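Local structure of glyceraldehyde-3-phosphate dehydrogenase (Sulfolobus solfataricus, 1B7G) at residues Arg135-Thr147 and Tyr296-Asn308. The protein catalyses the NAD(P)-dependent oxidation and phosphorylation of D-glyceraldehyde 3-phosphate to 1,3-bisphosphoglycerate in glycolysis, working as a homotetramer with a marked preference for NADP. The protein carries 1 engineered substitution. Sequence-based numbering, arbitrary orientation.
With SO4 (sulfate ion), chain C.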
ATOM      1  N   ARG A 135     -25.391  13.869  -6.354  1.00 28.58           N
ATOM      2  CA  ARG A 135     -24.808  13.196  -5.184  1.00 25.96           C
ATOM      3  C   ARG A 135     -24.277  11.847  -5.632  1.00 24.15           C
ATOM      4  O   ARG A 135     -25.049  11.043  -6.154  1.00 25.49           O
ATOM      5  CB  ARG A 135     -25.817  12.961  -4.043  1.00 26.33           C
ATOM      6  CG  ARG A 135     -25.094  12.320  -2.825  1.00 24.60           C
ATOM      7  CD  ARG A 135     -26.150  11.973  -1.745  1.00 25.48           C
ATOM      8  NE  ARG A 135     -27.062  10.954  -2.263  1.00 26.26           N
ATOM      9  CZ  ARG A 135     -27.791  10.145  -1.501  1.00 33.42           C
ATOM     10  NH1 ARG A 135     -27.669  10.199  -0.181  1.00 27.88           N
ATOM     11  NH2 ARG A 135     -28.564   9.235  -2.065  1.00 25.59           N
ATOM     12  N   VAL A 136     -22.963  11.666  -5.644  1.00 24.71           N
ATOM     13  CA  VAL A 136     -22.431  10.343  -5.973  1.00 22.95           C
ATOM     14  C   VAL A 136     -22.712   9.468  -4.727  1.00 25.76           C
ATOM     15  O   VAL A 136     -22.279   9.831  -3.648  1.00 24.36           O
ATOM     16  CB  VAL A 136     -20.932  10.362  -6.261  1.00 31.05           C
ATOM     17  CG1 VAL A 136     -20.373   8.932  -6.291  1.00 22.39           C
ATOM     18  CG2 VAL A 136     -20.607  11.074  -7.609  1.00 23.00           C
ATOM     19  N   VAL A 137     -23.385   8.339  -4.874  1.00 25.80           N
ATOM     20  CA  VAL A 137     -23.728   7.504  -3.716  1.00 28.56           C
ATOM     21  C   VAL A 137     -22.471   7.007  -2.991  1.00 25.27           C
ATOM     22  O   VAL A 137     -21.350   7.099  -3.497  1.00 27.61           O
ATOM     23  CB  VAL A 137     -24.588   6.294  -4.084  1.00 23.76           C
ATOM     24  CG1 VAL A 137     -26.076   6.686  -4.085  1.00 33.57           C
ATOM     25  CG2 VAL A 137     -24.201   5.704  -5.425  1.00 24.43           C
ATOM     26  N   SER A 138     -22.675   6.466  -1.777  1.00 24.23           N
ATOM     27  CA  SER A 138     -21.535   6.025  -0.966  1.00 18.83           C
ATOM     28  C   SER A 138     -20.792   4.902  -1.626  1.00 20.34           C
ATOM     29  O   SER A 138     -21.245   4.247  -2.580  1.00 24.99           O
ATOM     30  CB  SER A 138     -22.053   5.569   0.439  1.00 21.65           C
ATOM     31  OG  SER A 138     -22.665   4.264   0.243  1.00 19.84           O
ATOM     32  N   CYS A 139     -19.634   4.528  -1.059  1.00 20.71           N
ATOM     33  CA  CYS A 139     -18.827   3.446  -1.579  1.00 21.92           C
ATOM     34  C   CYS A 139     -19.587   2.109  -1.657  1.00 23.25           C
ATOM     35  O   CYS A 139     -19.499   1.392  -2.639  1.00 20.91           O
ATOM     36  CB  CYS A 139     -17.610   3.244  -0.606  1.00 29.02           C
ATOM     37  SG  CYS A 139     -16.666   4.801  -0.387  1.00 41.13           S
ATOM     38  N   ASN A 140     -20.297   1.733  -0.572  1.00 20.56           N
ATOM     39  CA  ASN A 140     -20.980   0.424  -0.642  1.00 22.66           C
ATOM     40  C   ASN A 140     -22.257   0.540  -1.451  1.00 18.77           C
ATOM     41  O   ASN A 140     -22.640  -0.429  -2.100  1.00 21.46           O
ATOM     42  CB  ASN A 140     -21.236  -0.102   0.789  1.00 26.18           C
ATOM     43  CG  ASN A 140     -19.935  -0.655   1.370  1.00 25.88           C
ATOM     44  OD1 ASN A 140     -19.228  -1.405   0.699  1.00 21.08           O
ATOM     45  ND2 ASN A 140     -19.607  -0.304   2.592  1.00 21.63           N
ATOM     46  N   THR A 141     -22.862   1.749  -1.517  1.00 21.61           N
ATOM     47  CA  THR A 141     -24.067   1.872  -2.351  1.00 21.11           C
ATOM     48  C   THR A 141     -23.659   1.716  -3.814  1.00 23.26           C
ATOM     49  O   THR A 141     -24.328   1.103  -4.644  1.00 23.55           O
ATOM     50  CB  THR A 141     -24.754   3.223  -2.144  1.00 19.93           C
ATOM     51  OG1 THR A 141     -24.988   3.447  -0.744  1.00 24.56           O
ATOM     52  CG2 THR A 141     -26.105   3.251  -2.868  1.00 16.46           C
ATOM     53  N   THR A 142     -22.508   2.349  -4.144  1.00 23.38           N
ATOM     54  CA  THR A 142     -21.981   2.228  -5.511  1.00 21.17           C
ATOM     55  C   THR A 142     -21.760   0.796  -5.919  1.00 22.86           C
ATOM     56  O   THR A 142     -22.061   0.395  -7.050  1.00 22.46           O
ATOM     57  CB  THR A 142     -20.681   3.023  -5.676  1.00 20.54           C
ATOM     58  OG1 THR A 142     -20.911   4.425  -5.450  1.00 22.83           O
ATOM     59  CG2 THR A 142     -20.101   2.870  -7.081  1.00 23.92           C
ATOM     60  N   ALA A 143     -21.141  -0.021  -5.024  1.00 21.83           N
ATOM     61  CA  ALA A 143     -20.830  -1.392  -5.395  1.00 26.37           C
ATOM     62  C   ALA A 143     -22.133  -2.182  -5.613  1.00 18.54           C
ATOM     63  O   ALA A 143     -22.205  -2.945  -6.557  1.00 21.24           O
ATOM     64  CB  ALA A 143     -19.961  -2.042  -4.307  1.00 22.26           C
ATOM     65  N   LEU A 144     -23.148  -1.893  -4.812  1.00 18.71           N
ATOM     66  CA  LEU A 144     -24.447  -2.590  -5.000  1.00 27.22           C
ATOM     67  C   LEU A 144     -25.093  -2.183  -6.347  1.00 26.63           C
ATOM     68  O   LEU A 144     -25.591  -3.021  -7.076  1.00 20.11           O
ATOM     69  CB  LEU A 144     -25.350  -2.225  -3.842  1.00 26.19           C
ATOM     70  CG  LEU A 144     -25.221  -2.948  -2.483  1.00 22.71           C
ATOM     71  CD1 LEU A 144     -25.848  -2.075  -1.414  1.00 25.09           C
ATOM     72  CD2 LEU A 144     -25.913  -4.309  -2.531  1.00 24.03           C
ATOM     73  N   LEU A 145     -25.076  -0.891  -6.694  1.00 23.37           N
ATOM     74  CA  LEU A 145     -25.626  -0.418  -7.956  1.00 28.50           C
ATOM     75  C   LEU A 145     -24.912  -0.956  -9.179  1.00 27.83           C
ATOM     76  O   LEU A 145     -25.596  -1.411 -10.108  1.00 23.41           O
ATOM     77  CB  LEU A 145     -25.654   1.123  -8.011  1.00 17.79           C
ATOM     78  CG  LEU A 145     -26.711   1.697  -7.045  1.00 28.52           C
ATOM     79  CD1 LEU A 145     -26.514   3.189  -6.861  1.00 27.13           C
ATOM     80  CD2 LEU A 145     -28.094   1.308  -7.569  1.00 21.49           C
ATOM     81  N   ARG A 146     -23.582  -1.012  -9.184  1.00 27.89           N
ATOM     82  CA  ARG A 146     -22.879  -1.559 -10.329  1.00 25.08           C
ATOM     83  C   ARG A 146     -23.282  -3.031 -10.526  1.00 30.01           C
ATOM     84  O   ARG A 146     -23.371  -3.472 -11.651  1.00 25.41           O
ATOM     85  CB  ARG A 146     -21.364  -1.501 -10.243  1.00 21.39           C
ATOM     86  CG  ARG A 146     -20.829  -0.048 -10.092  1.00 20.00           C
ATOM     87  CD  ARG A 146     -19.288  -0.203 -10.267  1.00 17.79           C
ATOM     88  NE  ARG A 146     -18.659   1.116 -10.124  1.00 21.84           N
ATOM     89  CZ  ARG A 146     -17.413   1.273  -9.661  1.00 19.80           C
ATOM     90  NH1 ARG A 146     -16.659   0.208  -9.378  1.00 20.43           N
ATOM     91  NH2 ARG A 146     -16.954   2.507  -9.547  1.00 17.91           N
ATOM     92  N   THR A 147     -23.347  -3.769  -9.406  1.00 20.21           N
ATOM     93  CA  THR A 147     -23.696  -5.192  -9.519  1.00 21.64           C
ATOM     94  C   THR A 147     -25.149  -5.345  -9.977  1.00 20.89           C
ATOM     95  O   THR A 147     -25.353  -6.094 -10.921  1.00 25.50           O
ATOM     96  CB  THR A 147     -23.482  -5.890  -8.145  1.00 25.34           C
ATOM     97  OG1 THR A 147     -22.134  -5.611  -7.721  1.00 22.84           O
ATOM     98  CG2 THR A 147     -23.764  -7.361  -8.239  1.00 21.69           C
ATOM     99  N   TYR A 296     -18.672 -10.179  -2.637  1.00 19.15           N
ATOM    100  CA  TYR A 296     -17.635  -9.362  -3.279  1.00 21.90           C
ATOM    101  C   TYR A 296     -16.966  -8.461  -2.266  1.00 22.90           C
ATOM    102  O   TYR A 296     -17.524  -8.141  -1.188  1.00 21.76           O
ATOM    103  CB  TYR A 296     -18.245  -8.613  -4.496  1.00 21.90           C
ATOM    104  CG  TYR A 296     -19.452  -7.748  -4.242  1.00 18.92           C
ATOM    105  CD1 TYR A 296     -19.319  -6.479  -3.661  1.00 15.85           C
ATOM    106  CD2 TYR A 296     -20.717  -8.144  -4.601  1.00 21.12           C
ATOM    107  CE1 TYR A 296     -20.431  -5.691  -3.445  1.00 20.31           C
ATOM    108  CE2 TYR A 296     -21.832  -7.349  -4.411  1.00 23.81           C
ATOM    109  CZ  TYR A 296     -21.689  -6.130  -3.805  1.00 25.98           C
ATOM    110  OH  TYR A 296     -22.793  -5.358  -3.560  1.00 25.57           O
ATOM    111  N   ALA A 297     -15.741  -8.032  -2.635  1.00 19.08           N
ATOM    112  CA  ALA A 297     -15.033  -7.043  -1.838  1.00 20.45           C
ATOM    113  C   ALA A 297     -15.172  -5.649  -2.426  1.00 24.57           C
ATOM    114  O   ALA A 297     -15.339  -5.493  -3.657  1.00 27.43           O
ATOM    115  CB  ALA A 297     -13.537  -7.390  -1.697  1.00 16.00           C
ATOM    116  N   VAL A 298     -15.083  -4.613  -1.607  1.00 18.69           N
ATOM    117  CA  VAL A 298     -15.158  -3.231  -2.071  1.00 20.31           C
ATOM    118  C   VAL A 298     -13.981  -2.431  -1.479  1.00 28.45           C
ATOM    119  O   VAL A 298     -13.826  -2.398  -0.264  1.00 20.07           O
ATOM    120  CB  VAL A 298     -16.458  -2.547  -1.647  1.00 24.83           C
ATOM    121  CG1 VAL A 298     -16.532  -1.100  -2.093  1.00 25.98           C
ATOM    122  CG2 VAL A 298     -17.709  -3.312  -2.171  1.00 16.76           C
ATOM    123  N   HIS A 299     -13.141  -1.851  -2.327  1.00 21.01           N
ATOM    124  CA  HIS A 299     -12.055  -0.998  -1.824  1.00 24.68           C
ATOM    125  C   HIS A 299     -12.599   0.401  -1.650  1.00 26.56           C
ATOM    126  O   HIS A 299     -12.707   1.186  -2.622  1.00 24.61           O
ATOM    127  CB  HIS A 299     -10.813  -1.018  -2.717  1.00 25.75           C
ATOM    128  CG  HIS A 299      -9.707  -0.152  -2.140  1.00 31.00           C
ATOM    129  ND1 HIS A 299      -8.932   0.677  -2.909  1.00 30.14           N
ATOM    130  CD2 HIS A 299      -9.289   0.038  -0.877  1.00 25.97           C
ATOM    131  CE1 HIS A 299      -8.086   1.342  -2.155  1.00 25.14           C
ATOM    132  NE2 HIS A 299      -8.266   0.948  -0.899  1.00 31.20           N
ATOM    133  N   GLN A 300     -12.907   0.752  -0.407  1.00 21.71           N
ATOM    134  CA  GLN A 300     -13.620   1.978  -0.111  1.00 26.58           C
ATOM    135  C   GLN A 300     -12.802   3.234  -0.379  1.00 27.08           C
ATOM    136  O   GLN A 300     -13.410   4.288  -0.550  1.00 21.66           O
ATOM    137  CB  GLN A 300     -14.181   2.102   1.309  1.00 26.31           C
ATOM    138  CG  GLN A 300     -13.111   2.188   2.397  1.00 20.31           C
ATOM    139  CD  GLN A 300     -12.277   0.950   2.519  1.00 24.19           C
ATOM    140  OE1 GLN A 300     -12.668  -0.189   2.184  1.00 21.78           O
ATOM    141  NE2 GLN A 300     -11.039   1.095   3.001  1.00 26.56           N
ATOM    142  N   GLU A 301     -11.476   3.124  -0.371  1.00 25.41           N
ATOM    143  CA  GLU A 301     -10.734   4.375  -0.629  1.00 30.93           C
ATOM    144  C   GLU A 301     -10.868   4.860  -2.079  1.00 24.24           C
ATOM    145  O   GLU A 301     -10.649   6.053  -2.319  1.00 25.02           O
ATOM    146  CB  GLU A 301      -9.259   4.143  -0.299  1.00 22.86           C
ATOM    147  CG  GLU A 301      -9.049   3.866   1.220  1.00 25.17           C
ATOM    148  CD  GLU A 301      -7.546   3.534   1.413  1.00 24.85           C
ATOM    149  OE1 GLU A 301      -7.103   2.487   0.904  1.00 27.95           O
ATOM    150  OE2 GLU A 301      -6.850   4.348   2.014  1.00 28.84           O
ATOM    151  N   SER A 302     -11.160   3.972  -2.995  1.00 27.60           N
ATOM    152  CA  SER A 302     -11.157   4.337  -4.410  1.00 27.16           C
ATOM    153  C   SER A 302     -12.378   4.056  -5.249  1.00 29.74           C
ATOM    154  O   SER A 302     -12.390   4.561  -6.398  1.00 22.17           O
ATOM    155  CB  SER A 302      -9.969   3.598  -5.046  1.00 26.16           C
ATOM    156  OG  SER A 302     -10.130   2.216  -5.121  1.00 27.38           O
ATOM    157  N   ILE A 303     -13.318   3.215  -4.865  1.00 21.47           N
ATOM    158  CA  ILE A 303     -14.431   2.881  -5.733  1.00 22.66           C
ATOM    159  C   ILE A 303     -15.182   4.070  -6.304  1.00 19.55           C
ATOM    160  O   ILE A 303     -15.487   4.030  -7.512  1.00 25.17           O
ATOM    161  CB  ILE A 303     -15.423   1.887  -5.071  1.00 18.15           C
ATOM    162  CG1 ILE A 303     -16.552   1.594  -6.076  1.00 20.27           C
ATOM    163  CG2 ILE A 303     -15.923   2.468  -3.735  1.00 17.74           C
ATOM    164  CD1 ILE A 303     -17.372   0.334  -5.714  1.00 24.87           C
ATOM    165  N   VAL A 304     -15.339   5.171  -5.577  1.00 21.99           N
ATOM    166  CA  VAL A 304     -16.102   6.291  -6.108  1.00 26.59           C
ATOM    167  C   VAL A 304     -15.283   7.258  -6.963  1.00 28.27           C
ATOM    168  O   VAL A 304     -15.882   8.199  -7.519  1.00 21.82           O
ATOM    169  CB  VAL A 304     -16.916   7.075  -5.083  1.00 26.28           C
ATOM    170  CG1 VAL A 304     -17.955   6.177  -4.406  1.00 28.98           C
ATOM    171  CG2 VAL A 304     -16.096   7.805  -4.035  1.00 23.90           C
ATOM    172  N   VAL A 305     -13.989   7.103  -7.051  1.00 23.38           N
ATOM    173  CA  VAL A 305     -13.169   8.012  -7.870  1.00 25.29           C
ATOM    174  C   VAL A 305     -13.613   8.112  -9.305  1.00 22.46           C
ATOM    175  O   VAL A 305     -13.985   9.234  -9.705  1.00 28.52           O
ATOM    176  CB  VAL A 305     -11.680   7.647  -7.689  1.00 26.24           C
ATOM    177  CG1 VAL A 305     -10.750   8.465  -8.577  1.00 25.50           C
ATOM    178  CG2 VAL A 305     -11.357   7.923  -6.205  1.00 19.09           C
ATOM    179  N   PRO A 306     -13.708   7.056 -10.103  1.00 22.99           N
ATOM    180  CA  PRO A 306     -14.187   7.114 -11.460  1.00 26.44           C
ATOM    181  C   PRO A 306     -15.606   7.640 -11.554  1.00 30.71           C
ATOM    182  O   PRO A 306     -15.915   8.446 -12.469  1.00 24.75           O
ATOM    183  CB  PRO A 306     -13.992   5.732 -12.042  1.00 19.99           C
ATOM    184  CG  PRO A 306     -13.965   4.838 -10.829  1.00 28.98           C
ATOM    185  CD  PRO A 306     -13.401   5.655  -9.698  1.00 25.67           C
ATOM    186  N   GLU A 307     -16.482   7.357 -10.589  1.00 27.10           N
ATOM    187  CA  GLU A 307     -17.825   7.858 -10.529  1.00 27.34           C
ATOM    188  C   GLU A 307     -17.869   9.382 -10.444  1.00 24.87           C
ATOM    189  O   GLU A 307     -18.679  10.030 -11.110  1.00 24.63           O
ATOM    190  CB  GLU A 307     -18.613   7.277  -9.307  1.00 26.67           C
ATOM    191  CG  GLU A 307     -18.617   5.752  -9.282  1.00 28.45           C
ATOM    192  CD  GLU A 307     -19.208   5.113 -10.517  1.00 26.51           C
ATOM    193  OE1 GLU A 307     -20.090   5.763 -11.114  1.00 23.44           O
ATOM    194  OE2 GLU A 307     -18.770   4.024 -10.970  1.00 22.11           O
ATOM    195  N   ASN A 308     -16.961   9.980  -9.674  1.00 22.22           N
ATOM    196  CA  ASN A 308     -16.931  11.436  -9.558  1.00 21.51           C
ATOM    197  C   ASN A 308     -16.491  12.067 -10.897  1.00 27.14           C
ATOM    198  O   ASN A 308     -17.009  13.137 -11.272  1.00 27.81           O
ATOM    199  CB  ASN A 308     -16.016  11.881  -8.421  1.00 23.58           C
ATOM    200  CG  ASN A 308     -16.672  11.965  -7.066  1.00 26.46           C
ATOM    201  OD1 ASN A 308     -17.253  12.988  -6.704  1.00 26.98           O
ATOM    202  ND2 ASN A 308     -16.595  10.886  -6.297  1.00 27.05           N
TER
HETATM  203  S   SO4 C 601     -20.984   3.132   3.229  1.00 25.27           S
HETATM  204  O1  SO4 C 601     -20.321   4.002   4.192  1.00 34.33           O
HETATM  205  O2  SO4 C 601     -21.161   1.716   3.872  1.00 29.64           O
HETATM  206  O3  SO4 C 601     -20.306   2.882   1.961  1.00 30.69           O
HETATM  207  O4  SO4 C 601     -22.309   3.735   2.997  1.00 30.27           O
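Arg146 meets Glu307 side-on: NE and NH2 both point at a single carboxylate oxygen, OE2, which lies near the guanidinium plane. Arg146 NH2 meets the anti lone pair of Glu307 OE2 at 2.8 Å, whereas Arg146 NE, 3.0 Å from Glu307 OE2, comes from above the carboxylate plane. Arg146 reaches this far because its chain runs extended from CG to NE (chi3 -179°). Ile303 lies over one guanidinium face, its CG1 3.6 Å from Arg146 NH1, while its backbone O takes a weak bond from NH2. Arg245 forms a second salt bridge to Glu307 OE2. With an alanine here instead of Arg146, Glu307 would probably lose the paired N-H grip on OE2, its charge then leaning on Arg245, and the flank of Ile303 would be uncovered. The helix bearing Arg146 starts at Cys139, the probable nucleophile, and links the Rossmann-type nucleotide-binding domain to the catalytic domain of the GAPDH fold. Helix 304-315 follows strand 291-298, an inner strand of the catalytic sheet. Ser138 is the N-cap, its OG accepting from Thr141 N; here a sulfate binds Ser138 OG, Asn140 N and Asn140 ND2 in the inorganic phosphate site, where His193 and Arg166 also hold it. Asn140 OD1 is hydrogen-bonded to His221 NE2. Ile303 CG2 packs on Cys139 CB at 3.6 Å, and Cys139 SG lies 3.3 Å from Gln300 O. Ala143 CB presses tightly on Val298 CG2 (3.4 Å). Beyond it, the Leu144 side chain crosses that of Tyr296 at about a right angle, its CD2 3.4 Å from Tyr296 OH.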